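Long-range contacts in mandalate racemase/muconate lactonizing enzyme (Unidentified, PDB 4E4U), which probably acts as an enolase-superfamily enzyme of the mandelate racemase/muconate lactonizing type, with substrate and reaction not established: residues A[254-259]-A[278-283]; A[305-310]-A[330-335]; A[243-248]-A[271-276]; A[201-206]-A[228-233]. All coordinates share one frame; numbering follows the deposited sequence. Where two conformers were deposited one is given.

How the interactions relate
Following the chain, interaction 4 comes first: 201-206 runs through helix 214-224 to 228-233, closing a beta-alpha-beta loop. Interaction 3 opens at 243-248 in helix 241-249, and interaction 1 opens at 254-259 before interaction 3 closes at 271-276. Interaction 1 then closes at 278-283, so these two cross. Interaction 2 follows separately, joining 305-310 to 330-335; no contact nests inside another. Interactions 4, 1 and 2 belong to one curled sheet, where strand 231-233 borders 255-257 and strand 278-279 borders 305-306. W231 reaches Q280, A307, L331 and I332 across its interior, while interaction 3 joins elements of the surrounding helical layer.

Interaction 1 of 4, residues A[254-259]-A[278-283]; sequences PIATGE and ILQLNV
Q280 lays its side chain against A256 and T257 of the neighbouring parallel strand. CB passes T257 O at 3.7 Å. CG is anti to the carbonyl carbon (chi1 -58°), and the extended chain beyond it brings CD within 3.6 Å of A256 CB. At the tip the amide divides: NE2 stays beside A256 CB but is hydrogen-bonded to E233, whereas OE1 comes to 3.4 Å from T257 CA and accepts a bond from a water. That water also donates to E259 OE2 and accepts from E259 N, tying Q280 OE1 to the turn after the first strand. Two firm backbone bonds hold the register, T257 N to I278 O at 3.1 Å and Q280 N to T257 O at 2.8 Å. A256 and I278 share one face of the sheet, their CB atoms 3.8 Å apart, while T257 and L279 face helix 263-272. With that helix as the crossover, the pair forms a parallel beta-alpha-beta unit of the TIM-like barrel; E259 and E233 stand at positions that probably correspond to metal-binding carboxylates in enolase-superfamily relatives, although no metal is modelled here.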
loop_
_atom_site.group_PDB
_atom_site.type_symbol
_atom_site.label_atom_id
_atom_site.label_comp_id
_atom_site.label_asym_id
_atom_site.label_seq_id
_atom_site.Cartn_x
_atom_site.Cartn_y
_atom_site.Cartn_z
ATOM N N PRO A 254 22.835 -7.568 -4.763
ATOM C CA PRO A 254 21.861 -8.544 -4.252
ATOM C C PRO A 254 22.039 -8.800 -2.760
ATOM O O PRO A 254 23.173 -8.943 -2.303
ATOM C CB PRO A 254 22.200 -9.812 -5.043
ATOM C CG PRO A 254 22.770 -9.301 -6.319
ATOM C CD PRO A 254 23.605 -8.108 -5.898
ATOM N N ILE A 255 20.939 -8.848 -2.013
ATOM C CA ILE A 255 20.998 -9.229 -0.607
ATOM C C ILE A 255 20.800 -10.730 -0.469
ATOM O O ILE A 255 19.853 -11.301 -1.025
ATOM C CB ILE A 255 19.949 -8.487 0.249
ATOM C CG1 ILE A 255 20.113 -6.966 0.099
ATOM C CG2 ILE A 255 20.044 -8.921 1.712
ATOM C CD1 ILE A 255 21.528 -6.443 0.322
ATOM N N ALA A 256 21.725 -11.369 0.245
ATOM C CA ALA A 256 21.634 -12.792 0.556
ATOM C C ALA A 256 21.463 -12.945 2.052
ATOM O O ALA A 256 22.138 -12.278 2.833
ATOM C CB ALA A 256 22.896 -13.527 0.098
ATOM N N THR A 257 20.573 -13.836 2.461
ATOM C CA THR A 257 20.441 -14.124 3.876
ATOM C C THR A 257 19.753 -15.457 4.091
ATOM O O THR A 257 19.211 -16.041 3.154
ATOM C CB THR A 257 19.681 -12.999 4.611
ATOM O OG1 THR A 257 20.005 -13.052 6.000
ATOM C CG2 THR A 257 18.168 -13.114 4.395
ATOM N N GLY A 258 19.753 -15.934 5.328
ATOM C CA GLY A 258 18.929 -17.078 5.660
ATOM C C GLY A 258 19.530 -18.122 6.563
ATOM O O GLY A 258 18.810 -19.015 7.016
ATOM N N GLU A 259 20.828 -18.040 6.842
ATOM C CA GLU A 259 21.452 -19.105 7.630
ATOM C C GLU A 259 20.939 -19.161 9.063
ATOM O O GLU A 259 21.102 -20.176 9.737
ATOM C CB GLU A 259 22.967 -18.982 7.638
ATOM C CG GLU A 259 23.498 -17.909 8.552
ATOM C CD GLU A 259 24.947 -17.613 8.265
ATOM O OE1 GLU A 259 25.808 -17.944 9.106
ATOM O OE2 GLU A 259 25.222 -17.061 7.177
ATOM N N ILE A 278 18.539 -13.945 -2.581
ATOM C CA ILE A 278 19.361 -15.146 -2.529
ATOM C C ILE A 278 19.183 -15.729 -1.134
ATOM O O ILE A 278 19.471 -15.062 -0.141
ATOM C CB ILE A 278 20.845 -14.819 -2.803
ATOM C CG1 ILE A 278 21.016 -14.270 -4.228
ATOM C CG2 ILE A 278 21.728 -16.049 -2.615
ATOM C CD1 ILE A 278 22.366 -13.606 -4.474
ATOM N N LEU A 279 18.667 -16.956 -1.063
ATOM C CA LEU A 279 18.328 -17.578 0.212
ATOM C C LEU A 279 19.378 -18.584 0.638
ATOM O O LEU A 279 19.623 -19.580 -0.052
ATOM C CB LEU A 279 16.975 -18.279 0.135
ATOM C CG LEU A 279 15.792 -17.434 -0.296
ATOM C CD1 LEU A 279 14.493 -18.210 -0.108
ATOM C CD2 LEU A 279 15.744 -16.134 0.475
ATOM N N GLN A 280 19.980 -18.319 1.790
ATOM C CA GLN A 280 21.073 -19.120 2.313
ATOM C C GLN A 280 20.598 -20.062 3.414
ATOM O O GLN A 280 21.147 -20.100 4.517
ATOM C CB GLN A 280 22.182 -18.204 2.807
ATOM C CG GLN A 280 22.696 -17.289 1.713
ATOM C CD GLN A 280 23.691 -16.282 2.213
ATOM O OE1 GLN A 280 23.418 -15.537 3.155
ATOM N NE2 GLN A 280 24.857 -16.238 1.573
ATOM N N LEU A 281 19.580 -20.845 3.095
ATOM C CA LEU A 281 19.100 -21.854 4.022
ATOM C C LEU A 281 20.220 -22.839 4.367
ATOM O O LEU A 281 21.070 -23.162 3.524
ATOM C CB LEU A 281 17.897 -22.582 3.409
ATOM C CG LEU A 281 18.141 -23.381 2.122
ATOM C CD1 LEU A 281 18.574 -24.821 2.389
ATOM C CD2 LEU A 281 16.900 -23.372 1.245
ATOM N N ASN A 282 20.213 -23.318 5.605
ATOM C CA ASN A 282 21.035 -24.455 5.988
ATOM C C ASN A 282 20.079 -25.622 6.192
ATOM O O ASN A 282 19.158 -25.539 7.025
ATOM C CB ASN A 282 21.842 -24.153 7.249
ATOM C CG ASN A 282 22.815 -25.263 7.592
ATOM O OD1 ASN A 282 22.434 -26.436 7.673
ATOM N ND2 ASN A 282 24.074 -24.902 7.805
ATOM N N VAL A 283 20.281 -26.693 5.431
ATOM C CA VAL A 283 19.353 -27.830 5.452
ATOM C C VAL A 283 19.283 -28.503 6.813
ATOM O O VAL A 283 18.310 -29.193 7.113
ATOM C CB VAL A 283 19.673 -28.895 4.368
ATOM C CG1 VAL A 283 19.532 -28.302 2.981
ATOM C CG2 VAL A 283 21.073 -29.480 4.564
HETATM O O HOH W 1 18.943 -21.808 7.764
HETATM O O HOH W 2 22.919 -16.246 5.817
#

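Interaction 2 of 4, residues A[305-310]-A[330-335]; sequences QIAPHL and FLIQES
E334 grips the backbone of L310 through one carboxylate oxygen: L310 N donates to OE1 at 2.9 Å and in a nearly straight line, approaching from 43° above the carboxylate plane. The same oxygen lies 3.4 Å from H309 CD2. The H309 and E334 side chains lie side by side and point the same way, but the ring and carboxylate planes are 80° apart. CG of E334 is anti to the backbone N (chi1 -175°), which starts the extended chain past P308 O and toward L310. Next to this pair, Q333 crosses P308 at about a right angle, and its OE1 rests 3.5 Å from P308 CB. Its NE2 bonds in the amide plane to E334 O at 3.0 Å, while S320 of helix 314-325 holds OE1, so both ends of the amide are fixed. Farther back, L331 N donates to I306 O at 2.9 Å, P308 CD meets the edge of the F330 ring, and A307 CB packs on I332 CG2. The Q305 amide lies across L331, with NE2 at 3.8 Å from CD1; Q178 of a neighbouring subunit takes its OE1. In the outer shell, K164 forms a long, weak ion pair with E334 OE2, and a water donates to both E334 OE2 and L310 O. The carboxylate therefore serves two ends: OE1 fixes the L310 backbone next to H309, and OE2 takes the water's bond and the weak K164 pair, while the imidazole is held separately, by N282 at ND1.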
loop_
_atom_site.group_PDB
_atom_site.type_symbol
_atom_site.label_atom_id
_atom_site.label_comp_id
_atom_site.label_asym_id
_atom_site.label_seq_id
_atom_site.Cartn_x
_atom_site.Cartn_y
_atom_site.Cartn_z
ATOM N N GLN A 305 16.889 -17.027 -5.803
ATOM C CA GLN A 305 17.744 -18.195 -5.939
ATOM C C GLN A 305 18.116 -18.752 -4.578
ATOM O O GLN A 305 17.989 -18.073 -3.555
ATOM C CB GLN A 305 19.024 -17.827 -6.684
ATOM C CG GLN A 305 18.800 -17.339 -8.094
ATOM C CD GLN A 305 20.084 -16.857 -8.722
ATOM O OE1 GLN A 305 20.619 -15.798 -8.353
ATOM N NE2 GLN A 305 20.621 -17.649 -9.655
ATOM N N ILE A 306 18.538 -20.011 -4.540
ATOM C CA ILE A 306 19.064 -20.561 -3.296
ATOM C C ILE A 306 20.572 -20.747 -3.377
ATOM O O ILE A 306 21.129 -21.095 -4.420
ATOM C CB ILE A 306 18.386 -21.885 -2.854
ATOM C CG1 ILE A 306 18.815 -23.055 -3.744
ATOM C CG2 ILE A 306 16.867 -21.723 -2.801
ATOM C CD1 ILE A 306 18.471 -24.408 -3.158
ATOM N N ALA A 307 21.221 -20.471 -2.258
ATOM C CA ALA A 307 22.663 -20.622 -2.114
ATOM C C ALA A 307 22.894 -21.180 -0.720
ATOM O O ALA A 307 23.153 -20.425 0.220
ATOM C CB ALA A 307 23.359 -19.283 -2.276
ATOM N N PRO A 308 22.763 -22.504 -0.564
ATOM C CA PRO A 308 22.732 -23.046 0.798
ATOM C C PRO A 308 24.000 -22.767 1.595
ATOM O O PRO A 308 25.127 -22.817 1.081
ATOM C CB PRO A 308 22.548 -24.550 0.579
ATOM C CG PRO A 308 21.888 -24.656 -0.759
ATOM C CD PRO A 308 22.498 -23.541 -1.576
ATOM N N HIS A 309 23.780 -22.468 2.868
ATOM C CA HIS A 309 24.839 -22.183 3.819
ATOM C C HIS A 309 25.449 -23.478 4.327
ATOM O O HIS A 309 24.761 -24.497 4.469
ATOM C CB HIS A 309 24.240 -21.403 4.993
ATOM C CG HIS A 309 25.137 -21.317 6.187
ATOM N ND1 HIS A 309 25.098 -22.234 7.214
ATOM C CD2 HIS A 309 26.073 -20.402 6.537
ATOM C CE1 HIS A 309 25.991 -21.904 8.131
ATOM N NE2 HIS A 309 26.592 -20.796 7.743
ATOM N N LEU A 310 26.740 -23.436 4.626
ATOM C CA LEU A 310 27.402 -24.578 5.227
ATOM C C LEU A 310 28.541 -24.102 6.129
ATOM O O LEU A 310 29.518 -23.525 5.656
ATOM C CB LEU A 310 27.916 -25.519 4.133
ATOM C CG LEU A 310 27.891 -27.018 4.417
ATOM C CD1 LEU A 310 28.842 -27.364 5.553
ATOM C CD2 LEU A 310 26.471 -27.488 4.722
ATOM N N PHE A 330 19.044 -22.878 -8.369
ATOM C CA PHE A 330 20.266 -22.989 -7.585
ATOM C C PHE A 330 21.317 -22.013 -8.094
ATOM O O PHE A 330 21.600 -21.969 -9.292
ATOM C CB PHE A 330 20.794 -24.420 -7.686
ATOM C CG PHE A 330 22.196 -24.594 -7.168
ATOM C CD1 PHE A 330 22.459 -24.596 -5.802
ATOM C CD2 PHE A 330 23.252 -24.780 -8.047
ATOM C CE1 PHE A 330 23.759 -24.770 -5.325
ATOM C CE2 PHE A 330 24.545 -24.957 -7.576
ATOM C CZ PHE A 330 24.797 -24.950 -6.221
ATOM N N LEU A 331 21.916 -21.249 -7.183
ATOM C CA LEU A 331 22.997 -20.318 -7.532
ATOM C C LEU A 331 24.381 -20.904 -7.281
ATOM O O LEU A 331 25.201 -20.995 -8.194
ATOM C CB LEU A 331 22.850 -19.014 -6.742
ATOM C CG LEU A 331 23.967 -17.969 -6.852
ATOM C CD1 LEU A 331 24.181 -17.535 -8.302
ATOM C CD2 LEU A 331 23.672 -16.756 -5.975
ATOM N N ILE A 332 24.648 -21.300 -6.040
ATOM C CA ILE A 332 25.992 -21.721 -5.652
ATOM C C ILE A 332 25.912 -22.408 -4.292
ATOM O O ILE A 332 24.997 -22.136 -3.510
ATOM C CB ILE A 332 26.938 -20.487 -5.598
ATOM C CG1 ILE A 332 28.416 -20.882 -5.655
ATOM C CG2 ILE A 332 26.605 -19.586 -4.403
ATOM C CD1 ILE A 332 29.313 -19.682 -5.930
ATOM N N GLN A 333 26.867 -23.290 -4.011
ATOM C CA GLN A 333 26.894 -24.035 -2.755
ATOM C C GLN A 333 28.127 -23.676 -1.955
ATOM O O GLN A 333 29.246 -23.760 -2.454
ATOM C CB GLN A 333 26.873 -25.544 -3.022
ATOM C CG GLN A 333 27.151 -26.408 -1.793
ATOM C CD GLN A 333 26.057 -26.335 -0.742
ATOM O OE1 GLN A 333 24.882 -26.564 -1.035
ATOM N NE2 GLN A 333 26.439 -26.022 0.492
ATOM N N GLU A 334 27.923 -23.281 -0.706
ATOM C CA GLU A 334 29.043 -22.988 0.165
ATOM C C GLU A 334 29.850 -24.248 0.410
ATOM O O GLU A 334 29.300 -25.305 0.750
ATOM C CB GLU A 334 28.572 -22.414 1.502
ATOM C CG GLU A 334 29.730 -21.973 2.400
ATOM C CD GLU A 334 29.308 -20.999 3.486
ATOM O OE1 GLU A 334 28.106 -20.972 3.827
ATOM O OE2 GLU A 334 30.180 -20.253 3.986
ATOM N N SER A 335 31.158 -24.133 0.225
ATOM C CA SER A 335 32.077 -25.218 0.521
ATOM C C SER A 335 33.081 -24.770 1.554
ATOM O O SER A 335 33.444 -23.596 1.612
ATOM C CB SER A 335 32.788 -25.669 -0.747
ATOM O OG SER A 335 31.839 -26.147 -1.670
HETATM O O HOH W 3 19.530 -20.116 -10.495
HETATM O O HOH W 4 31.154 -21.382 6.091
#

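Interaction 3 of 4, residues A[243-248]-A[271-276]; sequences AIAQVA and LQAGGA
A245 and A248 pack their methyl groups on the peptide planes of A273, G274 and G275, the flat groups of this contact. The G274-G275 peptide has A245 CB over one face, 3.8 Å from G274 O, and A248 CB at its edge, in the plane and 3.7 Å from the same oxygen. The A273-G274 peptide is approached obliquely, with A245 CB well off its plane and only 3.1 Å from A273 O, a tight methyl-to-carbonyl contact. Around the G275-A276 peptide, A248 CB stands above one face at G275 O. I244 comes from the other side, tilted off the plane: with CG1 anti to the backbone N (chi1 -168°), CG1 is set 3.6 Å from G275 O, and the CG2 branch also lies near it. G275 O is buried by these side chains and has no hydrogen-bond partner in the model. G275 has no CB to press on I244 CG2, and A245 CA comes within 3.8 Å of G275 CA. No direct hydrogen bond joins the segments; a water sits 2.8 Å from G274 O and 3.2 Å from A245 O, but its two protons cannot serve every acceptor around it, so the bridge is not certain. I244 and A248 continue inward onto I255 of strand 255-257. G274, with positive phi, follows the end of helix 263-272, and two bonds run back into the last turn, one of them G274 N to L271 O: a Schellman motif, used here where one outer helix of the beta/alpha barrel turns toward its next strand against helix 241-249.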
loop_
_atom_site.group_PDB
_atom_site.type_symbol
_atom_site.label_atom_id
_atom_site.label_comp_id
_atom_site.label_asym_id
_atom_site.label_seq_id
_atom_site.Cartn_x
_atom_site.Cartn_y
_atom_site.Cartn_z
ATOM N N ALA A 243 13.421 -4.368 8.018
ATOM C CA ALA A 243 14.731 -3.744 8.146
ATOM C C ALA A 243 15.690 -4.245 7.077
ATOM O O ALA A 243 16.395 -3.458 6.453
ATOM C CB ALA A 243 15.294 -3.990 9.529
ATOM N N ILE A 244 15.715 -5.552 6.841
ATOM C CA ILE A 244 16.597 -6.066 5.805
ATOM C C ILE A 244 16.106 -5.639 4.413
ATOM O O ILE A 244 16.913 -5.320 3.532
ATOM C CB ILE A 244 16.825 -7.590 5.946
ATOM C CG1 ILE A 244 17.979 -8.050 5.055
ATOM C CG2 ILE A 244 15.558 -8.392 5.661
ATOM C CD1 ILE A 244 18.430 -9.456 5.362
ATOM N N ALA A 245 14.790 -5.553 4.233
ATOM C CA ALA A 245 14.243 -5.063 2.965
ATOM C C ALA A 245 14.617 -3.605 2.693
ATOM O O ALA A 245 14.778 -3.210 1.541
ATOM C CB ALA A 245 12.739 -5.244 2.908
ATOM N N GLN A 246 14.742 -2.810 3.748
ATOM C CA GLN A 246 15.179 -1.429 3.589
ATOM C C GLN A 246 16.568 -1.360 2.957
ATOM O O GLN A 246 16.837 -0.498 2.113
ATOM C CB GLN A 246 15.153 -0.704 4.928
ATOM C CG GLN A 246 13.778 -0.152 5.269
ATOM C CD GLN A 246 13.258 0.807 4.212
ATOM O OE1 GLN A 246 13.968 1.716 3.779
ATOM N NE2 GLN A 246 12.015 0.596 3.777
ATOM N N VAL A 247 17.449 -2.274 3.351
ATOM C CA VAL A 247 18.787 -2.331 2.767
ATOM C C VAL A 247 18.671 -2.702 1.284
ATOM O O VAL A 247 19.249 -2.043 0.412
ATOM C CB VAL A 247 19.722 -3.300 3.514
ATOM C CG1 VAL A 247 21.109 -3.271 2.891
ATOM C CG2 VAL A 247 19.799 -2.939 4.986
ATOM N N ALA A 248 17.887 -3.734 0.986
ATOM C CA ALA A 248 17.719 -4.175 -0.398
ATOM C C ALA A 248 17.188 -3.054 -1.295
ATOM O O ALA A 248 17.604 -2.911 -2.440
ATOM C CB ALA A 248 16.804 -5.388 -0.458
ATOM N N LEU A 271 10.562 -13.114 1.984
ATOM C CA LEU A 271 10.312 -12.871 0.565
ATOM C C LEU A 271 9.165 -11.888 0.338
ATOM O O LEU A 271 9.238 -11.053 -0.557
ATOM C CB LEU A 271 10.021 -14.195 -0.144
ATOM C CG LEU A 271 11.228 -15.122 -0.272
ATOM C CD1 LEU A 271 10.759 -16.534 -0.579
ATOM C CD2 LEU A 271 12.177 -14.608 -1.357
ATOM N N GLN A 272 8.122 -11.973 1.157
ATOM C CA GLN A 272 6.987 -11.052 1.048
ATOM C C GLN A 272 7.432 -9.612 1.235
ATOM O O GLN A 272 6.884 -8.708 0.608
ATOM C CB GLN A 272 5.927 -11.380 2.102
ATOM C CG GLN A 272 5.165 -12.655 1.854
ATOM C CD GLN A 272 4.252 -12.565 0.661
ATOM O OE1 GLN A 272 4.636 -12.920 -0.454
ATOM N NE2 GLN A 272 3.028 -12.096 0.884
ATOM N N ALA A 273 8.424 -9.405 2.098
ATOM C CA ALA A 273 8.941 -8.068 2.381
ATOM C C ALA A 273 9.904 -7.562 1.307
ATOM O O ALA A 273 10.273 -6.390 1.325
ATOM C CB ALA A 273 9.624 -8.048 3.753
ATOM N N GLY A 274 10.357 -8.445 0.416
ATOM C CA GLY A 274 11.414 -8.102 -0.526
ATOM C C GLY A 274 12.768 -8.046 0.171
ATOM O O GLY A 274 13.651 -7.278 -0.206
ATOM N N GLY A 275 12.927 -8.862 1.208
ATOM C CA GLY A 275 14.106 -8.787 2.054
ATOM C C GLY A 275 15.395 -9.358 1.495
ATOM O O GLY A 275 16.474 -8.961 1.935
ATOM N N ALA A 276 15.304 -10.290 0.550
ATOM C CA ALA A 276 16.494 -10.906 -0.033
ATOM C C ALA A 276 16.136 -11.578 -1.342
ATOM O O ALA A 276 14.992 -11.992 -1.541
ATOM C CB ALA A 276 17.101 -11.921 0.933
HETATM O O HOH W 5 13.265 -4.599 -0.944
#

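Interaction 4 of 4, residues A[201-206]-A[228-233]; sequences KADLLF and DPLWFE
Different first torsions bring L205 and W231 together: L205 CG is anti to the carbonyl carbon (chi1 -51°), whereas W231 CG sits between the backbone N and the carbonyl carbon (chi1 72°); the indole then presents one face to L205. L205 CD2 stands over the centre of the six-membered ring at 3.6 Å, 7° off its normal, a CH-pi contact; CD1 reaches CZ2 at 3.7 Å. L205 CD2 also touches L230 CD2 at 3.7 Å, on a side chain lying alongside. On the opposite face of the sheet F206 and F232 point the same way under helix 214-224, F206 CD2 4.0 Å from F232 CD1. Backbone bonds from F206 N to W231 O at 3.0 Å and from E233 N to F206 O at 2.9 Å join the strands. At their N-terminal end a water links D203 OD1, L204 N and D228 O, and D203 is salt-bridged to R126 and to R219 of a neighbouring subunit. W231 NE1 donates to the anti lone pair of E233 OE1 at 2.9 Å in a bent bond, OE1 tilted out of the indole plane. K164 and Q280 also grip OE1, restraining the carboxylate; OE2 lies close to like-charged E259 OE2, probably unfavourable unless compensated.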
loop_
_atom_site.group_PDB
_atom_site.type_symbol
_atom_site.label_atom_id
_atom_site.label_comp_id
_atom_site.label_asym_id
_atom_site.label_seq_id
_atom_site.Cartn_x
_atom_site.Cartn_y
_atom_site.Cartn_z
ATOM N N LYS A 201 37.362 -13.326 -12.862
ATOM C CA LYS A 201 37.372 -14.780 -12.752
ATOM C C LYS A 201 36.576 -15.299 -11.565
ATOM O O LYS A 201 36.190 -16.466 -11.543
ATOM C CB LYS A 201 38.804 -15.310 -12.697
ATOM C CG LYS A 201 39.580 -15.031 -13.969
ATOM C CD LYS A 201 38.848 -15.579 -15.188
ATOM C CE LYS A 201 39.720 -15.516 -16.441
ATOM N NZ LYS A 201 39.051 -16.140 -17.615
ATOM N N ALA A 202 36.307 -14.437 -10.586
ATOM C CA ALA A 202 35.554 -14.856 -9.411
ATOM C C ALA A 202 34.694 -13.724 -8.888
ATOM O O ALA A 202 35.131 -12.570 -8.823
ATOM C CB ALA A 202 36.490 -15.354 -8.317
ATOM N N ASP A 203 33.465 -14.061 -8.527
ATOM C CA ASP A 203 32.617 -13.116 -7.825
ATOM C C ASP A 203 33.088 -12.877 -6.396
ATOM O O ASP A 203 33.670 -13.766 -5.760
ATOM C CB ASP A 203 31.172 -13.621 -7.800
ATOM C CG ASP A 203 30.423 -13.312 -9.086
ATOM O OD1 ASP A 203 30.226 -12.114 -9.398
ATOM O OD2 ASP A 203 30.018 -14.269 -9.785
ATOM N N LEU A 204 32.836 -11.664 -5.911
ATOM C CA LEU A 204 33.040 -11.333 -4.509
ATOM C C LEU A 204 31.749 -11.571 -3.748
ATOM O O LEU A 204 30.682 -11.089 -4.149
ATOM C CB LEU A 204 33.404 -9.857 -4.352
ATOM C CG LEU A 204 34.555 -9.292 -5.177
ATOM C CD1 LEU A 204 34.777 -7.823 -4.852
ATOM C CD2 LEU A 204 35.806 -10.071 -4.921
ATOM N N LEU A 205 31.847 -12.303 -2.647
ATOM C CA LEU A 205 30.720 -12.523 -1.751
ATOM C C LEU A 205 31.040 -11.789 -0.464
ATOM O O LEU A 205 31.983 -12.146 0.243
ATOM C CB LEU A 205 30.532 -14.018 -1.486
ATOM C CG LEU A 205 30.470 -14.885 -2.737
ATOM C CD1 LEU A 205 30.410 -16.348 -2.372
ATOM C CD2 LEU A 205 29.290 -14.501 -3.592
ATOM N N PHE A 206 30.290 -10.732 -0.174
ATOM C CA PHE A 206 30.597 -9.938 1.001
ATOM C C PHE A 206 29.881 -10.569 2.190
ATOM O O PHE A 206 28.671 -10.404 2.358
ATOM C CB PHE A 206 30.224 -8.467 0.802
ATOM C CG PHE A 206 30.912 -7.556 1.762
ATOM C CD1 PHE A 206 32.192 -7.086 1.501
ATOM C CD2 PHE A 206 30.293 -7.198 2.946
ATOM C CE1 PHE A 206 32.830 -6.259 2.398
ATOM C CE2 PHE A 206 30.925 -6.373 3.846
ATOM C CZ PHE A 206 32.192 -5.903 3.575
ATOM N N ASP A 228 31.036 -4.369 -7.581
ATOM C CA ASP A 228 30.025 -5.315 -8.079
ATOM C C ASP A 228 30.027 -6.696 -7.400
ATOM O O ASP A 228 30.127 -7.719 -8.083
ATOM C CB ASP A 228 30.147 -5.468 -9.606
ATOM C CG ASP A 228 28.963 -6.207 -10.232
ATOM O OD1 ASP A 228 27.816 -6.065 -9.755
ATOM O OD2 ASP A 228 29.178 -6.922 -11.233
ATOM N N PRO A 229 29.893 -6.736 -6.059
ATOM C CA PRO A 229 29.811 -8.048 -5.407
ATOM C C PRO A 229 28.550 -8.796 -5.831
ATOM O O PRO A 229 27.496 -8.183 -6.090
ATOM C CB PRO A 229 29.729 -7.717 -3.909
ATOM C CG PRO A 229 29.915 -6.253 -3.782
ATOM C CD PRO A 229 29.700 -5.622 -5.115
ATOM N N LEU A 230 28.657 -10.117 -5.875
ATOM C CA LEU A 230 27.504 -10.960 -6.165
ATOM C C LEU A 230 26.457 -10.875 -5.048
ATOM O O LEU A 230 25.261 -10.940 -5.309
ATOM C CB LEU A 230 27.954 -12.403 -6.413
ATOM C CG LEU A 230 26.900 -13.521 -6.456
ATOM C CD1 LEU A 230 25.772 -13.238 -7.432
ATOM C CD2 LEU A 230 27.552 -14.849 -6.799
ATOM N N TRP A 231 26.896 -10.732 -3.805
ATOM C CA TRP A 231 25.938 -10.467 -2.740
ATOM C C TRP A 231 26.518 -9.757 -1.539
ATOM O O TRP A 231 27.737 -9.708 -1.347
ATOM C CB TRP A 231 25.202 -11.739 -2.302
ATOM C CG TRP A 231 25.968 -12.770 -1.505
ATOM C CD1 TRP A 231 26.600 -12.601 -0.300
ATOM C CD2 TRP A 231 26.067 -14.163 -1.808
ATOM N NE1 TRP A 231 27.128 -13.800 0.137
ATOM C CE2 TRP A 231 26.799 -14.783 -0.773
ATOM C CE3 TRP A 231 25.608 -14.958 -2.868
ATOM C CZ2 TRP A 231 27.094 -16.145 -0.768
ATOM C CZ3 TRP A 231 25.897 -16.310 -2.864
ATOM C CH2 TRP A 231 26.633 -16.890 -1.820
ATOM N N PHE A 232 25.599 -9.212 -0.751
ATOM C CA PHE A 232 25.857 -8.573 0.532
ATOM C C PHE A 232 25.064 -9.436 1.516
ATOM O O PHE A 232 23.824 -9.445 1.487
ATOM C CB PHE A 232 25.330 -7.143 0.448
ATOM C CG PHE A 232 25.552 -6.284 1.678
ATOM C CD1 PHE A 232 26.347 -6.682 2.747
ATOM C CD2 PHE A 232 24.925 -5.044 1.751
ATOM C CE1 PHE A 232 26.521 -5.836 3.851
ATOM C CE2 PHE A 232 25.098 -4.216 2.842
ATOM C CZ PHE A 232 25.893 -4.611 3.891
ATOM N N GLU A 233 25.782 -10.207 2.331
ATOM C CA GLU A 233 25.192 -11.241 3.184
ATOM C C GLU A 233 24.752 -10.680 4.531
ATOM O O GLU A 233 25.465 -9.869 5.117
ATOM C CB GLU A 233 26.247 -12.324 3.425
ATOM C CG GLU A 233 25.791 -13.526 4.232
ATOM C CD GLU A 233 26.644 -14.760 3.967
ATOM O OE1 GLU A 233 27.197 -14.884 2.854
ATOM O OE2 GLU A 233 26.742 -15.621 4.863
HETATM O O HOH W 6 31.352 -10.150 -7.908
#